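Side-chain contacts in putative glycyl-glycine endopeptidase lytM (Ruminococcus gnavus, PDB 3NYY), which is probably a metalloendopeptidase of the M23 family, which as a rule cut peptide cross-links of bacterial cell walls: residues Val150-Trp155 with Gly160-Ile165; Trp88-Tyr93 with Thr166-Ala171; Met46-Asp49 with Arg54-Gly57. All coordinates share one frame; numbering follows the deposited sequence. Where two conformers were deposited one is given.

Contact 1: Val150-Trp155 with Gly160-Ile165; sequences VTEKGW and GWRIGI
Gly160 lays its CA over one face of the Trp155 indole, 3.6 Å from the centroid of the six-membered ring and 18° off the ring normal, a CH-pi contact. Its carbonyl O also receives a CA-H...O contact from Trp155. Next along, Trp161 turns a ring face to the edge of Trp155: CE3 of Trp155 stands over the indole, 3.6 Å from Trp161 CD2, and planes at 74° make the pair T-shaped. Trp155 CG lies anti to its backbone N (chi1 -177°), which carries the indole out to both partners. Arg162 exchanges backbone bonds with Gly154 in both directions, while its chain, bent at chi2, curls across to the neighbouring strand. The guanidinium thereby covers Glu152 CB with one face, and NH1 adds a weak bond to Gly154 O. The salt bridge to Glu152 is long, Arg162 NH2 to Glu152 OE1 3.6 Å, with two waters joining the charged groups in parallel; a third links NH1 to Trp155 O. These strands form an antiparallel hairpin of the M23 peptidase sheet. Ile163 meets Val150 on the sheet face that also carries Lys153, CG1 to CG1 4.0 Å. At Gly164 the register slips by one: its O accepts from Thr151 N at 2.8 Å and weakly from Glu152 N, a classic beta bulge. Finally, Ile165 CD1 reaches Val150 CG2 at 3.7 Å.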
ATOM      1  N   VAL A 150     -28.089  -1.225   5.727  1.00 13.77           N
ATOM      2  CA  VAL A 150     -27.670  -0.613   4.465  1.00 14.97           C
ATOM      3  C   VAL A 150     -28.251   0.798   4.416  1.00 14.81           C
ATOM      4  O   VAL A 150     -29.472   0.974   4.363  1.00 16.15           O
ATOM      5  CB  VAL A 150     -28.145  -1.398   3.213  1.00 13.97           C
ATOM      6  CG1 VAL A 150     -27.653  -0.687   1.928  1.00 12.99           C
ATOM      7  CG2 VAL A 150     -27.657  -2.859   3.275  1.00 15.18           C
ATOM      8  N   THR A 151     -27.374   1.789   4.470  1.00 13.12           N
ATOM      9  CA  THR A 151     -27.691   3.217   4.524  0.50 12.58           C
ATOM     10  C   THR A 151     -27.639   3.902   3.171  1.00 14.92           C
ATOM     11  O   THR A 151     -28.416   4.827   2.911  1.00 17.82           O
ATOM     12  CB  THR A 151     -26.696   3.931   5.464  0.50 11.19           C
ATOM     13  OG1 THR A 151     -26.779   3.322   6.751  0.50 15.42           O
ATOM     14  CG2 THR A 151     -26.957   5.441   5.563  0.50 15.71           C
ATOM     15  N   GLU A 152     -26.655   3.505   2.343  1.00 14.51           N
ATOM     16  CA  GLU A 152     -26.558   4.014   0.985  0.50 14.86           C
ATOM     17  C   GLU A 152     -26.183   2.881   0.054  1.00 13.11           C
ATOM     18  O   GLU A 152     -25.455   1.944   0.445  1.00 13.33           O
ATOM     19  CB  GLU A 152     -25.528   5.153   0.898  0.50 16.79           C
ATOM     20  CG  GLU A 152     -26.017   6.455   1.535  0.50 20.75           C
ATOM     21  CD  GLU A 152     -25.025   7.599   1.446  0.50 24.33           C
ATOM     22  OE1 GLU A 152     -23.829   7.377   1.712  0.50 25.96           O
ATOM     23  OE2 GLU A 152     -25.445   8.734   1.127  0.50 27.48           O
ATOM     24  N   LYS A 153     -26.669   2.958  -1.179  1.00 13.94           N
ATOM     25  CA  LYS A 153     -26.342   1.970  -2.199  1.00 13.12           C
ATOM     26  C   LYS A 153     -26.511   2.602  -3.560  1.00 14.84           C
ATOM     27  O   LYS A 153     -27.609   3.046  -3.919  1.00 17.47           O
ATOM     28  CB  LYS A 153     -27.219   0.748  -2.098  1.00 14.48           C
ATOM     29  CG  LYS A 153     -26.841  -0.363  -3.106  1.00 17.13           C
ATOM     30  CD  LYS A 153     -27.998  -1.333  -3.258  1.00 19.52           C
ATOM     31  CE  LYS A 153     -27.676  -2.465  -4.280  1.00 22.25           C
ATOM     32  NZ  LYS A 153     -28.942  -3.056  -4.778  1.00 20.77           N
ATOM     33  N   GLY A 154     -25.423   2.679  -4.300  1.00 12.85           N
ATOM     34  CA  GLY A 154     -25.484   3.185  -5.679  1.00 14.44           C
ATOM     35  C   GLY A 154     -24.190   3.781  -6.136  1.00 14.55           C
ATOM     36  O   GLY A 154     -23.185   3.734  -5.442  1.00 14.83           O
ATOM     37  N   TRP A 155     -24.234   4.385  -7.320  1.00 14.71           N
ATOM     38  CA  TRP A 155     -23.064   4.932  -7.924  1.00 14.23           C
ATOM     39  C   TRP A 155     -22.674   6.284  -7.332  1.00 14.85           C
ATOM     40  O   TRP A 155     -23.531   7.148  -7.135  1.00 16.87           O
ATOM     41  CB  TRP A 155     -23.359   5.180  -9.413  1.00 14.81           C
ATOM     42  CG  TRP A 155     -22.188   5.686 -10.194  1.00 13.34           C
ATOM     43  CD1 TRP A 155     -21.953   6.973 -10.572  1.00 16.87           C
ATOM     44  CD2 TRP A 155     -21.137   4.905 -10.737  1.00 12.52           C
ATOM     45  NE1 TRP A 155     -20.798   7.042 -11.309  1.00 17.32           N
ATOM     46  CE2 TRP A 155     -20.273   5.777 -11.416  1.00 17.35           C
ATOM     47  CE3 TRP A 155     -20.826   3.540 -10.698  1.00 12.49           C
ATOM     48  CZ2 TRP A 155     -19.108   5.327 -12.034  1.00 14.83           C
ATOM     49  CZ3 TRP A 155     -19.707   3.102 -11.362  1.00 14.56           C
ATOM     50  CH2 TRP A 155     -18.862   3.979 -12.004  1.00 12.86           C
ATOM     51  N   GLY A 160     -17.325   4.821  -7.657  1.00 14.70           N
ATOM     52  CA  GLY A 160     -18.004   3.763  -8.451  1.00 13.28           C
ATOM     53  C   GLY A 160     -19.229   3.210  -7.763  1.00 13.29           C
ATOM     54  O   GLY A 160     -20.009   3.933  -7.127  1.00 12.71           O
ATOM     55  N   TRP A 161     -19.410   1.894  -7.876  1.00 11.19           N
ATOM     56  CA  TRP A 161     -20.499   1.215  -7.176  1.00 11.23           C
ATOM     57  C   TRP A 161     -20.059   1.074  -5.719  1.00 12.80           C
ATOM     58  O   TRP A 161     -19.091   0.345  -5.394  1.00 14.04           O
ATOM     59  CB  TRP A 161     -20.767  -0.178  -7.738  1.00 10.65           C
ATOM     60  CG  TRP A 161     -21.206  -0.144  -9.149  1.00 13.62           C
ATOM     61  CD1 TRP A 161     -20.517  -0.637 -10.248  1.00 14.14           C
ATOM     62  CD2 TRP A 161     -22.377   0.494  -9.656  1.00 11.95           C
ATOM     63  NE1 TRP A 161     -21.246  -0.387 -11.394  1.00 13.74           N
ATOM     64  CE2 TRP A 161     -22.386   0.299 -11.054  1.00 12.91           C
ATOM     65  CE3 TRP A 161     -23.477   1.171  -9.055  1.00 11.69           C
ATOM     66  CZ2 TRP A 161     -23.401   0.810 -11.860  1.00 13.69           C
ATOM     67  CZ3 TRP A 161     -24.489   1.656  -9.860  1.00 14.66           C
ATOM     68  CH2 TRP A 161     -24.467   1.439 -11.240  1.00 15.56           C
ATOM     69  N   ARG A 162     -20.735   1.801  -4.844  1.00 12.36           N
ATOM     70  CA  ARG A 162     -20.447   1.772  -3.442  1.00  9.30           C
ATOM     71  C   ARG A 162     -21.672   1.395  -2.641  1.00 11.07           C
ATOM     72  O   ARG A 162     -22.819   1.491  -3.093  1.00 11.10           O
ATOM     73  CB  ARG A 162     -19.835   3.100  -2.936  1.00 11.40           C
ATOM     74  CG  ARG A 162     -20.670   4.382  -3.019  1.00 12.82           C
ATOM     75  CD  ARG A 162     -21.690   4.439  -1.881  1.00 11.40           C
ATOM     76  NE  ARG A 162     -22.282   5.742  -1.608  1.00 14.17           N
ATOM     77  CZ  ARG A 162     -23.337   6.248  -2.236  1.00 16.43           C
ATOM     78  NH1 ARG A 162     -23.949   5.588  -3.240  1.00 17.58           N
ATOM     79  NH2 ARG A 162     -23.773   7.454  -1.884  1.00 17.85           N
ATOM     80  N   ILE A 163     -21.390   0.927  -1.449  1.00 10.00           N
ATOM     81  CA  ILE A 163     -22.432   0.596  -0.494  1.00  9.42           C
ATOM     82  C   ILE A 163     -21.949   1.072   0.864  1.00 11.21           C
ATOM     83  O   ILE A 163     -20.764   0.952   1.181  1.00 11.12           O
ATOM     84  CB  ILE A 163     -22.803  -0.928  -0.539  1.00 11.83           C
ATOM     85  CG1 ILE A 163     -24.072  -1.215   0.273  1.00 11.30           C
ATOM     86  CG2 ILE A 163     -21.627  -1.825  -0.173  1.00 13.88           C
ATOM     87  CD1 ILE A 163     -24.661  -2.607  -0.021  1.00 14.63           C
ATOM     88  N   GLY A 164     -22.892   1.578   1.672  1.00 12.00           N
ATOM     89  CA  GLY A 164     -22.587   2.086   3.003  1.00 13.42           C
ATOM     90  C   GLY A 164     -23.454   1.401   4.054  1.00 12.20           C
ATOM     91  O   GLY A 164     -24.656   1.283   3.882  1.00 12.25           O
ATOM     92  N   ILE A 165     -22.813   0.920   5.117  1.00 11.12           N
ATOM     93  CA  ILE A 165     -23.466   0.225   6.222  1.00 11.10           C
ATOM     94  C   ILE A 165     -23.259   1.060   7.487  1.00 11.57           C
ATOM     95  O   ILE A 165     -22.137   1.351   7.894  1.00 11.76           O
ATOM     96  CB  ILE A 165     -22.807  -1.151   6.448  1.00 11.17           C
ATOM     97  CG1 ILE A 165     -22.849  -2.041   5.209  1.00 12.24           C
ATOM     98  CG2 ILE A 165     -23.425  -1.882   7.676  1.00 11.74           C
ATOM     99  CD1 ILE A 165     -24.216  -2.230   4.565  1.00 14.33           C
TER
HETATM  100  O   HOH W   1     -21.594   7.237   0.713  1.00 20.41           O
HETATM  101  O   HOH W   2     -23.221   9.682   0.116  1.00 34.51           O
HETATM  102  O   HOH W   3     -25.806   6.760  -5.088  1.00 33.50           O

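Contact 2: Trp88-Tyr93 with Thr166-Ala171; sequences WNDVKY and TAPTGA
Asp90 grips Thr169 with both carboxylate oxygens. OD1 accepts from the hydroxyl, Thr169 OG1 to Asp90 OD1 2.7 Å, and OD2 accepts from the backbone amide, Thr169 N to Asp90 OD2 2.9 Å. Thr169 belongs to a type I beta turn running from Ala167 to Gly170, in the connection between strands 162-166 and 172-178 of the M23 peptidase sheet, so the carboxylate clasps the turn from the segment that follows helix 77-88. The two bonds differ in geometry: the amide lies on the syn lone pair of OD2, with an N-H...O angle of 159°, whereas the hydroxyl meets OD1 on its syn side but 20° out of the carboxylate plane. Thr169 holds OG1 beside its own backbone N (chi1 -52°), which places hydroxyl and amide together before the same carboxylate. Around this grip OD2 also packs against carbon: Ala167 CB lies 3.3 Å from Asp90 OD2, and Pro168 CD 3.4 Å from the same oxygen. A water donates to OD2 and accepts from Ala171 N, extending the grip to the far end of the segment. With an alanine here in place of the aspartate, the Thr169 hydroxyl and amide would probably lose their shared acceptor, and the turn would be less firmly tied to residues 88-93. Farther out, Asn89 bonds through its side chain to Asp36 and Gly38, and Val91 packs on Phe173, anchoring the chain on both sides of Asp90. Gly170 N closes the turn on Ala167 O at 3.0 Å, and just beyond it Ala167 N donates to Ala171 O at 2.8 Å.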
ATOM      1  N   TRP A  88     -14.019   0.557  16.602  1.00  9.82           N
ATOM      2  CA  TRP A  88     -13.323  -0.691  16.976  1.00 11.12           C
ATOM      3  C   TRP A  88     -14.260  -1.818  17.372  1.00 11.45           C
ATOM      4  O   TRP A  88     -13.969  -2.962  17.042  1.00 15.02           O
ATOM      5  CB  TRP A  88     -12.302  -0.459  18.111  1.00  9.61           C
ATOM      6  CG  TRP A  88     -11.135   0.317  17.645  1.00  9.53           C
ATOM      7  CD1 TRP A  88     -11.089   1.659  17.483  1.00 12.34           C
ATOM      8  CD2 TRP A  88      -9.873  -0.205  17.215  1.00 11.35           C
ATOM      9  NE1 TRP A  88      -9.833   2.022  16.965  1.00 10.31           N
ATOM     10  CE2 TRP A  88      -9.084   0.892  16.807  1.00 10.56           C
ATOM     11  CE3 TRP A  88      -9.333  -1.483  17.124  1.00 10.86           C
ATOM     12  CZ2 TRP A  88      -7.796   0.741  16.322  1.00 11.56           C
ATOM     13  CZ3 TRP A  88      -7.996  -1.624  16.689  1.00 11.28           C
ATOM     14  CH2 TRP A  88      -7.259  -0.526  16.272  1.00 11.84           C
ATOM     15  N   ASN A  89     -15.362  -1.536  18.065  1.00 11.05           N
ATOM     16  CA  ASN A  89     -16.083  -2.599  18.769  1.00 12.71           C
ATOM     17  C   ASN A  89     -17.065  -3.433  17.953  1.00 11.61           C
ATOM     18  O   ASN A  89     -17.465  -4.533  18.401  1.00 13.58           O
ATOM     19  CB  ASN A  89     -16.771  -2.048  20.018  1.00 11.38           C
ATOM     20  CG  ASN A  89     -15.804  -1.799  21.155  1.00 14.14           C
ATOM     21  OD1 ASN A  89     -14.642  -1.460  20.932  1.00 15.22           O
ATOM     22  ND2 ASN A  89     -16.278  -1.998  22.381  1.00 14.24           N
ATOM     23  N   ASP A  90     -17.487  -2.913  16.798  1.00 11.35           N
ATOM     24  CA  ASP A  90     -18.446  -3.605  15.941  1.00 11.81           C
ATOM     25  C   ASP A  90     -17.793  -4.499  14.890  1.00 11.18           C
ATOM     26  O   ASP A  90     -18.513  -5.268  14.225  1.00 13.22           O
ATOM     27  CB  ASP A  90     -19.426  -2.648  15.231  1.00 11.96           C
ATOM     28  CG  ASP A  90     -20.309  -1.857  16.185  1.00 13.44           C
ATOM     29  OD1 ASP A  90     -20.462  -2.235  17.384  1.00 16.65           O
ATOM     30  OD2 ASP A  90     -20.862  -0.832  15.720  1.00 15.55           O
ATOM     31  N   VAL A  91     -16.479  -4.420  14.715  1.00 11.63           N
ATOM     32  CA  VAL A  91     -15.783  -5.175  13.681  1.00 11.24           C
ATOM     33  C   VAL A  91     -15.590  -6.599  14.134  1.00 11.45           C
ATOM     34  O   VAL A  91     -14.802  -6.877  15.066  1.00 13.71           O
ATOM     35  CB  VAL A  91     -14.444  -4.500  13.335  1.00  9.39           C
ATOM     36  CG1 VAL A  91     -13.583  -5.352  12.378  1.00 11.35           C
ATOM     37  CG2 VAL A  91     -14.762  -3.073  12.679  1.00 11.33           C
ATOM     38  N   LYS A  92     -16.278  -7.497  13.441  1.00 10.24           N
ATOM     39  CA  LYS A  92     -16.171  -8.955  13.648  1.00 11.49           C
ATOM     40  C   LYS A  92     -15.267  -9.620  12.600  1.00 11.24           C
ATOM     41  O   LYS A  92     -14.562 -10.563  12.916  1.00 10.97           O
ATOM     42  CB  LYS A  92     -17.586  -9.581  13.535  1.00 11.68           C
ATOM     43  CG  LYS A  92     -17.613 -11.070  13.775  1.00 13.69           C
ATOM     44  CD  LYS A  92     -19.015 -11.650  13.940  1.00 16.02           C
ATOM     45  CE  LYS A  92     -18.882 -13.142  14.237  1.00 19.64           C
ATOM     46  NZ  LYS A  92     -20.230 -13.784  14.103  1.00 17.89           N
ATOM     47  N   TYR A  93     -15.248  -9.085  11.377  1.00 10.63           N
ATOM     48  CA  TYR A  93     -14.497  -9.668  10.274  1.00 10.51           C
ATOM     49  C   TYR A  93     -13.748  -8.624   9.432  1.00 10.32           C
ATOM     50  O   TYR A  93     -14.185  -7.471   9.299  1.00 11.39           O
ATOM     51  CB  TYR A  93     -15.447 -10.417   9.347  1.00 12.21           C
ATOM     52  CG  TYR A  93     -16.068 -11.659   9.876  1.00 11.89           C
ATOM     53  CD1 TYR A  93     -15.290 -12.782  10.153  1.00 14.04           C
ATOM     54  CD2 TYR A  93     -17.457 -11.754  10.041  1.00 14.49           C
ATOM     55  CE1 TYR A  93     -15.865 -13.947  10.609  1.00 14.49           C
ATOM     56  CE2 TYR A  93     -18.039 -12.916  10.471  1.00 15.23           C
ATOM     57  CZ  TYR A  93     -17.250 -14.011  10.767  1.00 13.84           C
ATOM     58  OH  TYR A  93     -17.818 -15.221  11.175  1.00 16.12           O
ATOM     59  N   THR A 166     -24.352   1.375   8.165  1.00 10.68           N
ATOM     60  CA  THR A 166     -24.293   2.008   9.452  1.00 11.73           C
ATOM     61  C   THR A 166     -24.341   0.923  10.512  1.00 12.43           C
ATOM     62  O   THR A 166     -25.313   0.145  10.589  1.00 14.60           O
ATOM     63  CB  THR A 166     -25.384   3.038   9.645  1.00 14.72           C
ATOM     64  OG1 THR A 166     -25.230   4.061   8.658  1.00 14.91           O
ATOM     65  CG2 THR A 166     -25.309   3.710  11.063  1.00 16.91           C
ATOM     66  N   ALA A 167     -23.287   0.882  11.316  1.00 11.82           N
ATOM     67  CA  ALA A 167     -23.063  -0.190  12.285  1.00 13.13           C
ATOM     68  C   ALA A 167     -23.760   0.225  13.597  1.00 15.26           C
ATOM     69  O   ALA A 167     -24.046   1.412  13.786  1.00 15.55           O
ATOM     70  CB  ALA A 167     -21.575  -0.459  12.505  1.00 13.09           C
ATOM     71  N   PRO A 168     -24.035  -0.739  14.481  1.00 15.40           N
ATOM     72  CA  PRO A 168     -24.891  -0.425  15.647  1.00 17.25           C
ATOM     73  C   PRO A 168     -24.357   0.632  16.610  1.00 14.82           C
ATOM     74  O   PRO A 168     -25.138   1.353  17.232  1.00 15.68           O
ATOM     75  CB  PRO A 168     -25.043  -1.773  16.366  1.00 20.72           C
ATOM     76  CG  PRO A 168     -24.403  -2.793  15.550  1.00 21.69           C
ATOM     77  CD  PRO A 168     -23.723  -2.167  14.369  1.00 15.38           C
ATOM     78  N   THR A 169     -23.031   0.724  16.761  1.00 13.07           N
ATOM     79  CA  THR A 169     -22.402   1.715  17.625  1.00 14.20           C
ATOM     80  C   THR A 169     -22.298   3.100  16.982  1.00 15.32           C
ATOM     81  O   THR A 169     -21.978   4.081  17.674  1.00 19.02           O
ATOM     82  CB  THR A 169     -21.062   1.194  18.192  1.00 14.40           C
ATOM     83  OG1 THR A 169     -21.291  -0.098  18.791  1.00 16.17           O
ATOM     84  CG2 THR A 169     -20.499   2.138  19.294  1.00 16.39           C
ATOM     85  N   GLY A 170     -22.598   3.179  15.675  1.00 14.36           N
ATOM     86  CA  GLY A 170     -22.823   4.451  14.998  1.00 15.00           C
ATOM     87  C   GLY A 170     -21.903   4.828  13.850  1.00 14.62           C
ATOM     88  O   GLY A 170     -22.116   5.847  13.192  1.00 15.40           O
ATOM     89  N   ALA A 171     -20.881   4.044  13.618  1.00 12.76           N
ATOM     90  CA  ALA A 171     -20.005   4.346  12.498  1.00 11.96           C
ATOM     91  C   ALA A 171     -20.616   3.929  11.166  1.00 11.62           C
ATOM     92  O   ALA A 171     -21.451   3.038  11.090  1.00 13.57           O
ATOM     93  CB  ALA A 171     -18.627   3.675  12.667  1.00 11.46           C
TER
HETATM   94  O   HOH W   4     -19.979   1.551  14.802  1.00 11.89           O

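Contact 3: Met46-Asp49 with Arg54-Gly57; sequences MATD and RFPG. With SO4 (sulfate ion), chain H.
The Phe55 ring takes Thr48 CG2 at its edge, close to the ring plane; the methyl lies 3.8 Å from Phe55 CD1 and 3.7 Å from Phe55 CA. Ala47 CB approaches the same ring obliquely, 4.2 Å from Phe55 CE1, and the ring also meets Phe64 with planes at about 50°. The other flat group, the Arg54 guanidinium, has sulfate oxygens at its edge. Arg54 NE donates to sulfate O1 at 2.9 Å in a nearly straight bond, 172° at the hydrogen, while Arg54 NH2 lies so close to sulfate O3 (2.5 Å) that this bond is doubtful in detail. A bend at chi3 (-57°) brings NE back beside the anion held by Arg54 N, which reaches the same O1 at 3.0 Å. The sulfate, probably from the crystallisation liquor, is also bound by Arg53.

The two segments pack where helix 37-48 ends in a Schellman motif, with Asp49 at positive phi, and the chain doubles back along that end toward helix 61-71. Ala47 and Phe55 both touch Leu67 of the latter helix. Thr48 turns its methyl to Phe55 and its hydroxyl to Tyr44 O and Glu51 N, dividing apolar from polar duty. Pro56 CD rests against Ala47 CB at 4.0 Å.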
HETATM    1  N   MSE A  46      -5.381   8.585  25.588  1.00 14.66           N
HETATM    2  CA  MSE A  46      -5.404   9.570  26.650  1.00 15.11           C
HETATM    3  C   MSE A  46      -4.145   9.548  27.489  1.00 14.73           C
HETATM    4  O   MSE A  46      -3.574  10.605  27.774  1.00 16.58           O
HETATM    5  CB  MSE A  46      -6.648   9.367  27.547  1.00 15.86           C
HETATM    6  CG  MSE A  46      -7.946   9.855  26.926  1.00 18.94           C
HETATM    7 SE   MSE A  46      -8.006  11.741  26.605  0.75 15.63          SE
HETATM    8  CE  MSE A  46      -8.006  11.866  24.796  1.00 24.58           C
ATOM      9  N   ALA A  47      -3.682   8.360  27.843  1.00 15.68           N
ATOM     10  CA  ALA A  47      -2.541   8.224  28.733  1.00 16.16           C
ATOM     11  C   ALA A  47      -1.237   8.622  28.029  1.00 16.72           C
ATOM     12  O   ALA A  47      -0.305   9.032  28.715  1.00 17.53           O
ATOM     13  CB  ALA A  47      -2.442   6.791  29.256  1.00 18.43           C
ATOM     14  N   THR A  48      -1.166   8.470  26.697  1.00 15.47           N
ATOM     15  CA  THR A  48       0.037   8.794  25.908  1.00 16.88           C
ATOM     16  C   THR A  48      -0.062  10.117  25.125  1.00 15.46           C
ATOM     17  O   THR A  48       0.833  10.419  24.340  1.00 18.98           O
ATOM     18  CB  THR A  48       0.349   7.699  24.881  1.00 17.34           C
ATOM     19  OG1 THR A  48      -0.745   7.609  23.955  1.00 16.08           O
ATOM     20  CG2 THR A  48       0.585   6.317  25.573  1.00 16.25           C
ATOM     21  N   ASP A  49      -1.147  10.880  25.330  1.00 15.68           N
ATOM     22  CA  ASP A  49      -1.435  12.073  24.537  1.00 16.26           C
ATOM     23  C   ASP A  49      -1.301  11.720  23.023  1.00 16.06           C
ATOM     24  O   ASP A  49      -0.605  12.412  22.267  1.00 17.20           O
ATOM     25  CB  ASP A  49      -0.486  13.226  24.918  1.00 15.80           C
ATOM     26  CG  ASP A  49      -0.553  13.604  26.399  1.00 17.81           C
ATOM     27  OD1 ASP A  49      -1.537  13.209  27.093  1.00 18.76           O
ATOM     28  OD2 ASP A  49       0.393  14.297  26.862  1.00 19.80           O
ATOM     29  N   ARG A  54       5.229   8.689  26.679  1.00 22.41           N
ATOM     30  CA  ARG A  54       5.316   7.263  27.008  1.00 22.48           C
ATOM     31  C   ARG A  54       4.098   6.812  27.801  1.00 24.40           C
ATOM     32  O   ARG A  54       3.487   7.591  28.539  1.00 24.61           O
ATOM     33  CB  ARG A  54       6.596   6.974  27.792  1.00 26.73           C
ATOM     34  CG  ARG A  54       7.862   7.141  26.963  1.00 34.73           C
ATOM     35  CD  ARG A  54       9.080   7.016  27.863  1.00 40.99           C
ATOM     36  NE  ARG A  54       9.019   8.011  28.940  1.00 47.21           N
ATOM     37  CZ  ARG A  54       9.681   7.937  30.093  1.00 49.34           C
ATOM     38  NH1 ARG A  54      10.478   6.907  30.360  1.00 50.82           N
ATOM     39  NH2 ARG A  54       9.530   8.898  30.999  1.00 50.89           N
ATOM     40  N   PHE A  55       3.722   5.554  27.631  1.00 24.70           N
ATOM     41  CA  PHE A  55       2.616   4.991  28.365  1.00 24.22           C
ATOM     42  C   PHE A  55       3.100   4.748  29.799  1.00 25.78           C
ATOM     43  O   PHE A  55       4.069   4.028  29.987  1.00 24.45           O
ATOM     44  CB  PHE A  55       2.194   3.679  27.719  1.00 24.22           C
ATOM     45  CG  PHE A  55       0.980   3.052  28.343  1.00 28.13           C
ATOM     46  CD1 PHE A  55      -0.289   3.382  27.898  1.00 29.85           C
ATOM     47  CD2 PHE A  55       1.099   2.099  29.349  1.00 24.70           C
ATOM     48  CE1 PHE A  55      -1.418   2.798  28.442  1.00 30.45           C
ATOM     49  CE2 PHE A  55      -0.029   1.509  29.894  1.00 31.27           C
ATOM     50  CZ  PHE A  55      -1.289   1.849  29.435  1.00 30.43           C
ATOM     51  N   PRO A  56       2.441   5.346  30.811  1.00 28.79           N
ATOM     52  CA  PRO A  56       3.031   5.264  32.144  1.00 33.06           C
ATOM     53  C   PRO A  56       2.932   3.905  32.830  1.00 35.63           C
ATOM     54  O   PRO A  56       3.876   3.524  33.526  1.00 41.73           O
ATOM     55  CB  PRO A  56       2.243   6.304  32.953  1.00 33.72           C
ATOM     56  CG  PRO A  56       1.444   7.041  32.020  1.00 34.35           C
ATOM     57  CD  PRO A  56       1.236   6.188  30.812  1.00 32.42           C
ATOM     58  N   GLY A  57       1.825   3.187  32.638  1.00 34.22           N
ATOM     59  CA  GLY A  57       1.592   1.910  33.325  1.00 36.26           C
ATOM     60  C   GLY A  57       1.966   0.651  32.547  1.00 36.41           C
ATOM     61  O   GLY A  57       2.859   0.665  31.672  1.00 37.19           O
TER
HETATM   62  S   SO4 H 286       6.637  10.759  29.633  0.50 29.54           S
HETATM   63  O1  SO4 H 286       7.166  10.173  28.385  0.50 34.24           O
HETATM   64  O2  SO4 H 286       5.224  10.417  29.824  0.50 32.94           O
HETATM   65  O3  SO4 H 286       7.380  10.201  30.753  0.50 31.39           O
HETATM   66  O4  SO4 H 286       6.814  12.207  29.570  0.50 39.26           O

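In the fold
From the N terminus the chain first closes contact 3, a short loop that folds the segment after helix 37-48 back on the end of that helix, in the helical N-terminal part of the chain. Contact 2 opens next, just after helix 77-88, and closes after 72 intervening residues, at the end of strand 162-166, tying the helical part to the M23 peptidase sheet. Contact 1, a hairpin closure, opens and shuts within that long loop. Contacts 1 and 2 touch through Thr151 OG1 and Thr166 OG1, probably hydrogen-bonded. Contact 3 stands apart: its centre lies about 39 Å from that of contact 1, across the chain's centre.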